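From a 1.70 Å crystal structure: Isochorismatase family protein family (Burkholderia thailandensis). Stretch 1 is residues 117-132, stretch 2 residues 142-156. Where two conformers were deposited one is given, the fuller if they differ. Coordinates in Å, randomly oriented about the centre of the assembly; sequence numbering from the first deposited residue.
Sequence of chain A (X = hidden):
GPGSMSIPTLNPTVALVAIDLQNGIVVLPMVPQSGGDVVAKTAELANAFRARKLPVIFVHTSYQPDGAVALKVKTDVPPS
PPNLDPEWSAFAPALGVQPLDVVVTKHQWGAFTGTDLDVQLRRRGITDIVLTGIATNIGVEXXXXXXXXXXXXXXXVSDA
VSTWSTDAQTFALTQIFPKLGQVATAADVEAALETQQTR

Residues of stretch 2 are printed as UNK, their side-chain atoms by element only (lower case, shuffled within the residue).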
ATOM      1  N   LEU A 117     -12.235   8.970   5.626  1.00 10.19           N
ATOM      2  CA  LEU A 117     -11.087   9.159   6.515  1.00 10.01           C
ATOM      3  C   LEU A 117     -10.313  10.447   6.187  1.00 10.28           C
ATOM      4  O   LEU A 117     -10.053  11.262   7.064  1.00 10.53           O
ATOM      5  CB  LEU A 117     -10.149   7.951   6.472  1.00  9.72           C
ATOM      6  CG  LEU A 117      -8.870   8.037   7.330  1.00  9.72           C
ATOM      7  CD1 LEU A 117      -9.199   8.287   8.797  1.00 10.01           C
ATOM      8  CD2 LEU A 117      -8.081   6.750   7.180  1.00  9.45           C
ATOM      9  N   ASP A 118      -9.953  10.634   4.936  1.00 10.19           N
ATOM     10  CA  ASP A 118      -9.186  11.824   4.589  1.00 10.45           C
ATOM     11  C   ASP A 118     -10.000  13.099   4.854  1.00 10.78           C
ATOM     12  O   ASP A 118      -9.485  14.081   5.389  1.00 10.94           O
ATOM     13  CB  ASP A 118      -8.700  11.769   3.161  1.00 10.44           C
ATOM     14  CG  ASP A 118      -7.729  12.870   2.857  1.00 10.88           C
ATOM     15  OD1 ASP A 118      -6.605  12.839   3.410  1.00 10.83           O
ATOM     16  OD2 ASP A 118      -8.130  13.802   2.117  1.00 11.67           O
ATOM     17  N   VAL A 119     -11.273  13.082   4.468  1.00 10.52           N
ATOM     18  CA  VAL A 119     -12.178  14.195   4.780  1.00 10.85           C
ATOM     19  C   VAL A 119     -12.177  14.539   6.299  1.00 10.80           C
ATOM     20  O   VAL A 119     -12.111  15.717   6.706  1.00 10.85           O
ATOM     21  CB  VAL A 119     -13.617  13.890   4.276  1.00 11.09           C
ATOM     22  CG1 VAL A 119     -14.659  14.720   5.044  1.00 11.41           C
ATOM     23  CG2 VAL A 119     -13.717  14.148   2.778  1.00 11.37           C
ATOM     24  N   GLN A 120     -12.248  13.506   7.141  1.00 10.88           N
ATOM     25  CA  GLN A 120     -12.280  13.718   8.602  1.00 11.06           C
ATOM     26  C   GLN A 120     -10.962  14.308   9.076  1.00 11.00           C
ATOM     27  O   GLN A 120     -10.933  15.255   9.853  1.00 11.37           O
ATOM     28  CB  GLN A 120     -12.536  12.386   9.348  1.00 11.07           C
ATOM     29  CG  GLN A 120     -13.931  11.791   9.141  1.00 11.46           C
ATOM     30  CD  GLN A 120     -15.034  12.504   9.897  1.00 12.09           C
ATOM     31  OE1 GLN A 120     -14.788  13.411  10.683  1.00 12.73           O
ATOM     32  NE2 GLN A 120     -16.283  12.084   9.656  1.00 12.65           N
ATOM     33  N   LEU A 121      -9.858  13.745   8.600  1.00 10.84           N
ATOM     34  CA  LEU A 121      -8.535  14.269   8.962  1.00 11.06           C
ATOM     35  C   LEU A 121      -8.335  15.715   8.524  1.00 11.58           C
ATOM     36  O   LEU A 121      -7.967  16.569   9.334  1.00 11.70           O
ATOM     37  CB  LEU A 121      -7.400  13.393   8.410  1.00 10.86           C
ATOM     38  CG  LEU A 121      -7.391  11.962   8.964  1.00 10.56           C
ATOM     39  CD1 LEU A 121      -6.489  11.035   8.157  1.00 10.38           C
ATOM     40  CD2 LEU A 121      -6.985  11.930  10.428  1.00 10.74           C
ATOM     41  N   ARG A 122      -8.592  16.000   7.251  1.00 12.01           N
ATOM     42  CA  ARG A 122      -8.386  17.350   6.699  0.50 12.52           C
ATOM     43  C   ARG A 122      -9.220  18.385   7.442  1.00 12.69           C
ATOM     44  O   ARG A 122      -8.711  19.431   7.872  1.00 12.98           O
ATOM     45  CB  ARG A 122      -8.765  17.403   5.214  0.50 12.96           C
ATOM     46  CG  ARG A 122      -7.967  16.496   4.294  0.50 13.17           C
ATOM     47  CD  ARG A 122      -7.048  17.306   3.382  0.50 13.93           C
ATOM     48  NE  ARG A 122      -7.549  17.624   2.039  0.50 14.40           N
ATOM     49  CZ  ARG A 122      -7.180  16.949   0.945  0.50 14.70           C
ATOM     50  NH1 ARG A 122      -6.407  15.882   1.060  0.50 14.81           N
ATOM     51  NH2 ARG A 122      -7.606  17.299  -0.260  0.50 15.08           N
ATOM     52  N   ARG A 123     -10.503  18.088   7.584  1.00 12.40           N
ATOM     53  CA  ARG A 123     -11.419  19.044   8.171  1.00 12.75           C
ATOM     54  C   ARG A 123     -11.208  19.279   9.653  1.00 13.09           C
ATOM     55  O   ARG A 123     -11.677  20.288  10.204  1.00 14.20           O
ATOM     56  CB  ARG A 123     -12.839  18.649   7.831  1.00 12.46           C
ATOM     57  CG  ARG A 123     -13.043  18.776   6.337  1.00 12.24           C
ATOM     58  CD  ARG A 123     -14.459  18.487   5.925  1.00 12.20           C
ATOM     59  NE  ARG A 123     -14.573  18.276   4.482  1.00 12.05           N
ATOM     60  CZ  ARG A 123     -15.710  17.963   3.872  1.00 12.17           C
ATOM     61  NH1 ARG A 123     -16.839  17.886   4.583  1.00 12.36           N
ATOM     62  NH2 ARG A 123     -15.735  17.783   2.548  1.00 12.17           N
ATOM     63  N   ARG A 124     -10.490  18.369  10.293  1.00 12.91           N
ATOM     64  CA  ARG A 124     -10.159  18.465  11.707  1.00 13.39           C
ATOM     65  C   ARG A 124      -8.745  19.033  11.899  1.00 13.43           C
ATOM     66  O   ARG A 124      -8.236  19.083  13.012  1.00 14.00           O
ATOM     67  CB  ARG A 124     -10.320  17.081  12.329  1.00 13.18           C
ATOM     68  CG  ARG A 124     -11.767  16.649  12.382  1.00 13.46           C
ATOM     69  CD  ARG A 124     -11.938  15.204  12.836  1.00 13.42           C
ATOM     70  NE  ARG A 124     -13.309  14.754  12.662  1.00 13.81           N
ATOM     71  CZ  ARG A 124     -14.286  14.904  13.557  1.00 14.40           C
ATOM     72  NH1 ARG A 124     -14.067  15.492  14.720  1.00 15.09           N
ATOM     73  NH2 ARG A 124     -15.503  14.454  13.290  1.00 14.91           N
ATOM     74  N   GLY A 125      -8.115  19.427  10.791  1.00 13.28           N
ATOM     75  CA  GLY A 125      -6.799  20.050  10.798  1.00 13.60           C
ATOM     76  C   GLY A 125      -5.662  19.114  11.158  1.00 13.41           C
ATOM     77  O   GLY A 125      -4.657  19.557  11.668  1.00 13.83           O
ATOM     78  N   ILE A 126      -5.822  17.814  10.890  1.00 12.82           N
ATOM     79  CA  ILE A 126      -4.860  16.809  11.360  1.00 12.57           C
ATOM     80  C   ILE A 126      -3.693  16.615  10.387  1.00 12.57           C
ATOM     81  O   ILE A 126      -3.896  16.444   9.179  1.00 12.60           O
ATOM     82  CB  ILE A 126      -5.553  15.452  11.576  1.00 11.99           C
ATOM     83  CG1 ILE A 126      -6.658  15.580  12.640  1.00 12.16           C
ATOM     84  CG2 ILE A 126      -4.536  14.376  11.936  1.00 11.83           C
ATOM     85  CD1 ILE A 126      -6.198  16.076  14.004  1.00 12.60           C
ATOM     86  N   THR A 127      -2.474  16.633  10.920  1.00 12.82           N
ATOM     87  CA  THR A 127      -1.269  16.463  10.113  1.00 12.96           C
ATOM     88  C   THR A 127      -0.560  15.130  10.382  1.00 12.95           C
ATOM     89  O   THR A 127       0.199  14.661   9.539  1.00 13.42           O
ATOM     90  CB  THR A 127      -0.267  17.595  10.401  1.00 13.64           C
ATOM     91  OG1 THR A 127       0.091  17.547  11.787  1.00 13.83           O
ATOM     92  CG2 THR A 127      -0.885  18.952  10.067  1.00 13.82           C
ATOM     93  N   ASP A 128      -0.821  14.531  11.555  1.00 12.84           N
ATOM     94  CA  ASP A 128      -0.101  13.378  12.053  1.00 12.76           C
ATOM     95  C   ASP A 128      -1.140  12.303  12.415  1.00 12.31           C
ATOM     96  O   ASP A 128      -2.172  12.614  13.019  1.00 12.15           O
ATOM     97  CB  ASP A 128       0.681  13.724  13.336  1.00 13.29           C
ATOM     98  CG  ASP A 128       1.865  14.686  13.108  1.00 14.01           C
ATOM     99  OD1 ASP A 128       1.801  15.565  12.214  1.00 13.91           O
ATOM    100  OD2 ASP A 128       2.855  14.578  13.877  1.00 14.74           O
ATOM    101  N   ILE A 129      -0.877  11.055  12.047  1.00 12.21           N
ATOM    102  CA  ILE A 129      -1.725   9.946  12.498  1.00 12.13           C
ATOM    103  C   ILE A 129      -0.919   8.911  13.272  1.00 12.18           C
ATOM    104  O   ILE A 129       0.213   8.573  12.909  1.00 12.28           O
ATOM    105  CB  ILE A 129      -2.591   9.288  11.384  1.00 12.04           C
ATOM    106  CG1 ILE A 129      -1.768   8.518  10.350  1.00 12.55           C
ATOM    107  CG2 ILE A 129      -3.468  10.325  10.689  1.00 12.07           C
ATOM    108  CD1 ILE A 129      -2.647   7.735   9.370  1.00 12.51           C
ATOM    109  N   VAL A 130      -1.515   8.448  14.366  1.00 12.13           N
ATOM    110  CA  VAL A 130      -0.996   7.351  15.153  1.00 12.31           C
ATOM    111  C   VAL A 130      -1.880   6.150  14.852  1.00 11.89           C
ATOM    112  O   VAL A 130      -3.087   6.172  15.082  1.00 12.00           O
ATOM    113  CB  VAL A 130      -0.951   7.703  16.652  1.00 12.73           C
ATOM    114  CG1 VAL A 130      -0.643   6.459  17.494  1.00 12.93           C
ATOM    115  CG2 VAL A 130       0.077   8.818  16.866  1.00 13.11           C
ATOM    116  N   LEU A 131      -1.246   5.102  14.324  1.00 11.83           N
ATOM    117  CA  LEU A 131      -1.931   3.945  13.782  1.00 11.51           C
ATOM    118  C   LEU A 131      -1.803   2.708  14.669  1.00 11.35           C
ATOM    119  O   LEU A 131      -0.714   2.332  15.101  1.00 11.36           O
ATOM    120  CB  LEU A 131      -1.351   3.674  12.398  1.00 11.92           C
ATOM    121  CG  LEU A 131      -2.153   3.237  11.196  1.00 12.13           C
ATOM    122  CD1 LEU A 131      -3.551   3.834  11.046  1.00 11.84           C
ATOM    123  CD2 LEU A 131      -1.296   3.565   9.957  1.00 12.43           C
ATOM    124  N   THR A 132      -2.955   2.109  14.967  1.00 10.85           N
ATOM    125  CA  THR A 132      -3.025   0.809  15.612  1.00 10.81           C
ATOM    126  C   THR A 132      -3.943  -0.101  14.808  1.00 10.50           C
ATOM    127  O   THR A 132      -4.676   0.352  13.924  1.00 10.26           O
ATOM    128  CB  THR A 132      -3.561   0.905  17.060  1.00 11.11           C
ATOM    129  OG1 THR A 132      -4.997   0.992  17.065  1.00 11.00           O
ATOM    130  CG2 THR A 132      -2.985   2.095  17.773  1.00 11.21           C
ATOM    131  N   UNK A 142      -1.556  -0.876   4.422  1.00  9.12           N
ATOM    132  CA  UNK A 142      -2.169  -0.188   3.279  1.00  9.22           C
ATOM    133  C   UNK A 142      -2.595   1.233   3.657  1.00  9.13           C
ATOM    134  O   UNK A 142      -2.422   2.178   2.874  1.00  9.23           O
ATOM    135  o   UNK A 142      -2.956  -2.071   1.941  1.00  9.78           O
ATOM    136  c   UNK A 142      -3.363  -0.967   2.744  1.00  9.54           C
ATOM    137  N   UNK A 143      -3.136   1.385   4.864  1.00  8.86           N
ATOM    138  CA  UNK A 143      -3.511   2.704   5.352  1.00  8.73           C
ATOM    139  C   UNK A 143      -2.260   3.566   5.554  1.00  8.51           C
ATOM    140  O   UNK A 143      -2.250   4.755   5.177  1.00  8.44           O
ATOM    141  c   UNK A 143      -4.730   3.973   7.179  1.00  8.86           C
ATOM    142  c   UNK A 143      -4.300   2.587   6.682  1.00  8.79           C
ATOM    143  o   UNK A 143      -5.455   1.747   6.481  1.00  8.90           O
ATOM    144  N   UNK A 144      -1.215   2.963   6.130  1.00  8.46           N
ATOM    145  CA  UNK A 144       0.063   3.642   6.378  1.00  8.45           C
ATOM    146  C   UNK A 144       0.700   4.132   5.059  1.00  8.73           C
ATOM    147  O   UNK A 144       1.107   5.294   4.936  1.00  8.83           O
ATOM    148  c   UNK A 144       1.023   2.706   7.113  1.00  8.35           C
ATOM    149  N   UNK A 145       0.770   3.236   4.081  1.00  8.98           N
ATOM    150  CA  UNK A 145       1.294   3.589   2.773  1.00  9.33           C
ATOM    151  C   UNK A 145       0.539   4.744   2.109  1.00  9.61           C
ATOM    152  O   UNK A 145       1.135   5.675   1.590  1.00  9.69           O
ATOM    153  c   UNK A 145       1.251   2.368   1.868  1.00  9.44           C
ATOM    154  n   UNK A 145       5.127  -2.101   1.149  1.00 10.07           N
ATOM    155  c   UNK A 145       2.230   0.157   1.254  1.00  9.61           C
ATOM    156  c   UNK A 145       4.302  -1.134   0.765  1.00  9.90           C
ATOM    157  n   UNK A 145       3.239  -0.864   1.523  1.00  9.73           N
ATOM    158  n   UNK A 145       4.537  -0.477  -0.364  1.00 10.17           N
ATOM    159  c   UNK A 145       2.357   1.369   2.172  1.00  9.43           C
ATOM    160  N   UNK A 146      -0.785   4.676   2.131  1.00  9.92           N
ATOM    161  CA  UNK A 146      -1.593   5.712   1.520  1.00 10.40           C
ATOM    162  C   UNK A 146      -1.504   7.033   2.291  1.00  9.96           C
ATOM    163  O   UNK A 146      -1.502   8.091   1.691  1.00  9.91           O
ATOM    164  c   UNK A 146      -5.138   5.650  -0.047  1.00 13.26           C
ATOM    165  o   UNK A 146      -5.445   4.445   0.103  1.00 14.23           O
ATOM    166  o   UNK A 146      -5.811   6.421  -0.751  1.00 15.76           O
ATOM    167  c   UNK A 146      -3.045   5.242   1.376  1.00 11.24           C
ATOM    168  c   UNK A 146      -3.904   6.249   0.635  1.00 12.41           C
ATOM    169  N   UNK A 147      -1.464   6.954   3.623  1.00  9.44           N
ATOM    170  CA  UNK A 147      -1.386   8.162   4.461  1.00  9.29           C
ATOM    171  C   UNK A 147      -0.087   8.921   4.192  1.00  9.30           C
ATOM    172  O   UNK A 147      -0.058  10.147   4.051  1.00  9.36           O
ATOM    173  c   UNK A 147      -1.493   7.788   5.925  1.00  9.31           C
ATOM    174  N   UNK A 148       0.990   8.159   4.061  1.00  9.32           N
ATOM    175  CA  UNK A 148       2.288   8.714   3.688  1.00  9.47           C
ATOM    176  C   UNK A 148       2.197   9.474   2.343  1.00  9.67           C
ATOM    177  O   UNK A 148       2.660  10.605   2.223  1.00  9.81           O
ATOM    178  c   UNK A 148       7.029   8.235   1.658  1.00 10.91           C
ATOM    179  c   UNK A 148       4.588   7.815   2.908  1.00  9.92           C
ATOM    180  c   UNK A 148       6.796   8.767   2.905  1.00 10.72           C
ATOM    181  o   UNK A 148       8.238   8.440   1.047  1.00 11.63           O
ATOM    182  c   UNK A 148       6.068   7.481   1.023  1.00 10.63           C
ATOM    183  c   UNK A 148       5.581   8.556   3.523  1.00 10.13           C
ATOM    184  c   UNK A 148       3.283   7.554   3.605  1.00  9.50           C
ATOM    185  c   UNK A 148       4.856   7.260   1.650  1.00 10.18           C
ATOM    186  N   UNK A 149       1.594   8.850   1.334  1.00  9.60           N
ATOM    187  CA  UNK A 149       1.478   9.488   0.010  1.00 10.11           C
ATOM    188  C   UNK A 149       0.602  10.732   0.045  1.00 10.34           C
ATOM    189  O   UNK A 149       0.775  11.647  -0.784  1.00 10.89           O
ATOM    190  c   UNK A 149       1.898   7.359  -1.218  1.00 10.22           C
ATOM    191  o   UNK A 149       0.904   7.031  -3.370  1.00 10.61           O
ATOM    192  o   UNK A 149       2.395   5.578  -2.637  1.00 11.04           O
ATOM    193  c   UNK A 149       1.694   6.603  -2.499  1.00 10.59           C
ATOM    194  c   UNK A 149       0.924   8.497  -1.013  1.00 10.20           C
ATOM    195  N   UNK A 150      -0.299  10.762   1.025  1.00 10.22           N
ATOM    196  CA  UNK A 150      -1.181  11.892   1.259  1.00 10.64           C
ATOM    197  C   UNK A 150      -0.610  12.916   2.246  1.00 10.44           C
ATOM    198  O   UNK A 150      -1.322  13.823   2.697  1.00 10.29           O
ATOM    199  n   UNK A 150      -3.123   9.710   0.042  1.00 12.55           N
ATOM    200  o   UNK A 150      -4.078  11.696  -0.157  1.00 14.13           O
ATOM    201  c   UNK A 150      -3.356  10.921   0.459  1.00 12.08           C
ATOM    202  c   UNK A 150      -2.570  11.385   1.663  1.00 11.31           C
ATOM    203  N   UNK A 151       0.682  12.794   2.518  1.00 10.21           N
ATOM    204  CA  UNK A 151       1.457  13.825   3.215  1.00 10.53           C
ATOM    205  C   UNK A 151       1.168  13.927   4.693  1.00 10.42           C
ATOM    206  O   UNK A 151       1.404  14.979   5.299  1.00 10.73           O
ATOM    207  c   UNK A 151       2.409  16.176   2.914  1.00 11.22           C
ATOM    208  n   UNK A 151       2.041  17.429   3.239  1.00 11.43           N
ATOM    209  o   UNK A 151       3.580  15.818   2.885  1.00 11.05           O
ATOM    210  c   UNK A 151       1.287  15.210   2.565  1.00 10.84           C
ATOM    211  N   UNK A 152       0.688  12.834   5.284  1.00 10.27           N
ATOM    212  CA  UNK A 152       0.535  12.738   6.742  1.00 10.35           C
ATOM    213  C   UNK A 152       1.806  12.178   7.357  1.00 10.50           C
ATOM    214  O   UNK A 152       2.445  11.283   6.778  1.00 10.57           O
ATOM    215  c   UNK A 152      -3.829  13.884   7.134  1.00 10.75           C
ATOM    216  c   UNK A 152      -1.975  12.376   6.720  1.00 10.14           C
ATOM    217  o   UNK A 152      -5.687  13.967   5.619  1.00 11.54           O
ATOM    218  c   UNK A 152      -2.636  11.941   5.573  1.00 10.05           C
ATOM    219  c   UNK A 152      -2.601  13.335   7.509  1.00 10.40           C
ATOM    220  c   UNK A 152      -0.626  11.807   7.110  1.00 10.01           C
ATOM    221  c   UNK A 152      -4.463  13.439   5.988  1.00 10.71           C
ATOM    222  c   UNK A 152      -3.876  12.459   5.211  1.00 10.49           C
ATOM    223  N   UNK A 153       2.166  12.696   8.530  1.00 11.13           N
ATOM    224  CA  UNK A 153       3.206  12.077   9.363  1.00 11.27           C
ATOM    225  C   UNK A 153       2.584  10.859  10.041  1.00 11.01           C
ATOM    226  O   UNK A 153       1.604  10.987  10.794  1.00 11.36           O
ATOM    227  n   UNK A 153       3.651  15.400   9.930  1.00 12.77           N
ATOM    228  c   UNK A 153       3.740  13.043  10.397  1.00 11.97           C
ATOM    229  o   UNK A 153       5.394  14.210   9.127  1.00 12.82           O
ATOM    230  c   UNK A 153       4.333  14.273   9.768  1.00 12.39           C
ATOM    231  N   UNK A 154       3.110   9.681   9.724  1.00 10.80           N
ATOM    232  CA  UNK A 154       2.546   8.419  10.215  1.00 10.51           C
ATOM    233  C   UNK A 154       3.419   7.827  11.326  1.00 10.83           C
ATOM    234  O   UNK A 154       4.641   7.722  11.187  1.00 11.11           O
ATOM    235  c   UNK A 154       1.854   6.056   9.632  1.00 10.20           C
ATOM    236  c   UNK A 154       1.592   7.896   7.918  1.00 10.34           C
ATOM    237  c   UNK A 154       2.428   7.374   9.095  1.00 10.44           C
ATOM    238  N   UNK A 155       2.773   7.429  12.417  1.00 11.12           N
ATOM    239  CA  UNK A 155       3.406   6.700  13.492  1.00 11.42           C
ATOM    240  C   UNK A 155       2.642   5.389  13.656  1.00 11.21           C
ATOM    241  O   UNK A 155       1.407   5.388  13.829  1.00 11.86           O
ATOM    242  c   UNK A 155       3.377   7.501  14.812  1.00 12.00           C
ATOM    243  c   UNK A 155       4.071   6.725  15.936  1.00 12.28           C
ATOM    244  c   UNK A 155       4.019   8.868  14.594  1.00 12.56           C
ATOM    245  N   UNK A 156       3.364   4.275  13.615  1.00 10.91           N
ATOM    246  CA  UNK A 156       2.772   2.958  13.858  1.00 10.61           C
ATOM    247  C   UNK A 156       3.171   2.431  15.247  1.00 10.60           C
ATOM    248  O   UNK A 156       4.336   2.470  15.629  1.00 10.56           O
ATOM    249  c   UNK A 156       3.161   1.952  12.775  1.00 10.61           C
ATOM    250  c   UNK A 156       2.835   2.531  11.413  1.00 10.48           C
ATOM    251  c   UNK A 156       2.413   0.648  12.973  1.00 11.03           C
TER
HETATM  252  O   HOH W   1       1.057  16.404   7.400  1.00 21.62           O

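Position 142 opens the helical part of the stretch with one carbon followed by one oxygen, out of reach of stretch 1: Ser142. At 143 a branching carbon carries one oxygen and one carbon, which identifies Thr143; its CG2 lies 4.0 Å from CD1 of Leu131. Position 144 has a single carbon, 3.8 Å from CD2 of Leu131, and is Ala144. Three carbons, a nitrogen and a carbon bearing two more nitrogens make 145 Arg145, while three carbons ending in two oxygens make 146 Glu146; neither touches stretch 1. The lone carbon at 147 is the CB of Ala147, and it packs 3.6 Å from CD1 of Ile129. At 148 one carbon leads to a six-carbon ring bearing an oxygen, Tyr148, and at 149 three carbons end in two oxygens, Glu149; both are remote from stretch 1.

Positions 150 and 151 each have two carbons, the second carrying one oxygen and one nitrogen. They are Asn150, the first residue to leave helical geometry, whose ND2 bonds back to O of Glu146 at 2.8 Å, and Asn151, which has positive phi. A water donates to the backbone O of Asn151 (2.6 Å) and to O of Thr127 (2.9 Å), bridging the stretches.

Position 152 carries a six-carbon ring with an oxygen, reaching across to the helix of stretch 1. This is Tyr152: its OH donates to OD1 of Asp118 at 2.6 Å, and CD1 of Leu121 sits over one ring face, 4.2 Å from the ring centroid.

At 153 two carbons end in an oxygen and a nitrogen, the nitrogen beside the Asp128 carboxylate; Asn153 thus donates from ND2 to OD1 of Asp128 at 2.9 Å. Positions 154, 155 and 156 each show one carbon carrying two others, the valine pattern. Val154 CG1 meets Leu131 CD2 at 4.0 Å, Val155 CB meets Val130 CG2 at 4.1 Å, and Val156 CG2 lies 4.4 Å from Leu131 CB.

The contact rests on two parallel strands, joined where N of Asn153 donates to O of Thr127 (3.0 Å), N of Ile129 to O of Asn153 (2.8 Å), N of Val155 to O of Ile129 (2.8 Å) and N of Leu131 to O of Val155 (2.7 Å). Ile129 and Leu131 share a sheet face with Val154 and Val156, and the antiparallel helix packs against that face through small side chains. Tyr152 extends the contact to the first helix, combining a polar anchor at its hydroxyl with apolar packing on its ring.

Stretch 2 (142-156) STAREAYENNYNVVV
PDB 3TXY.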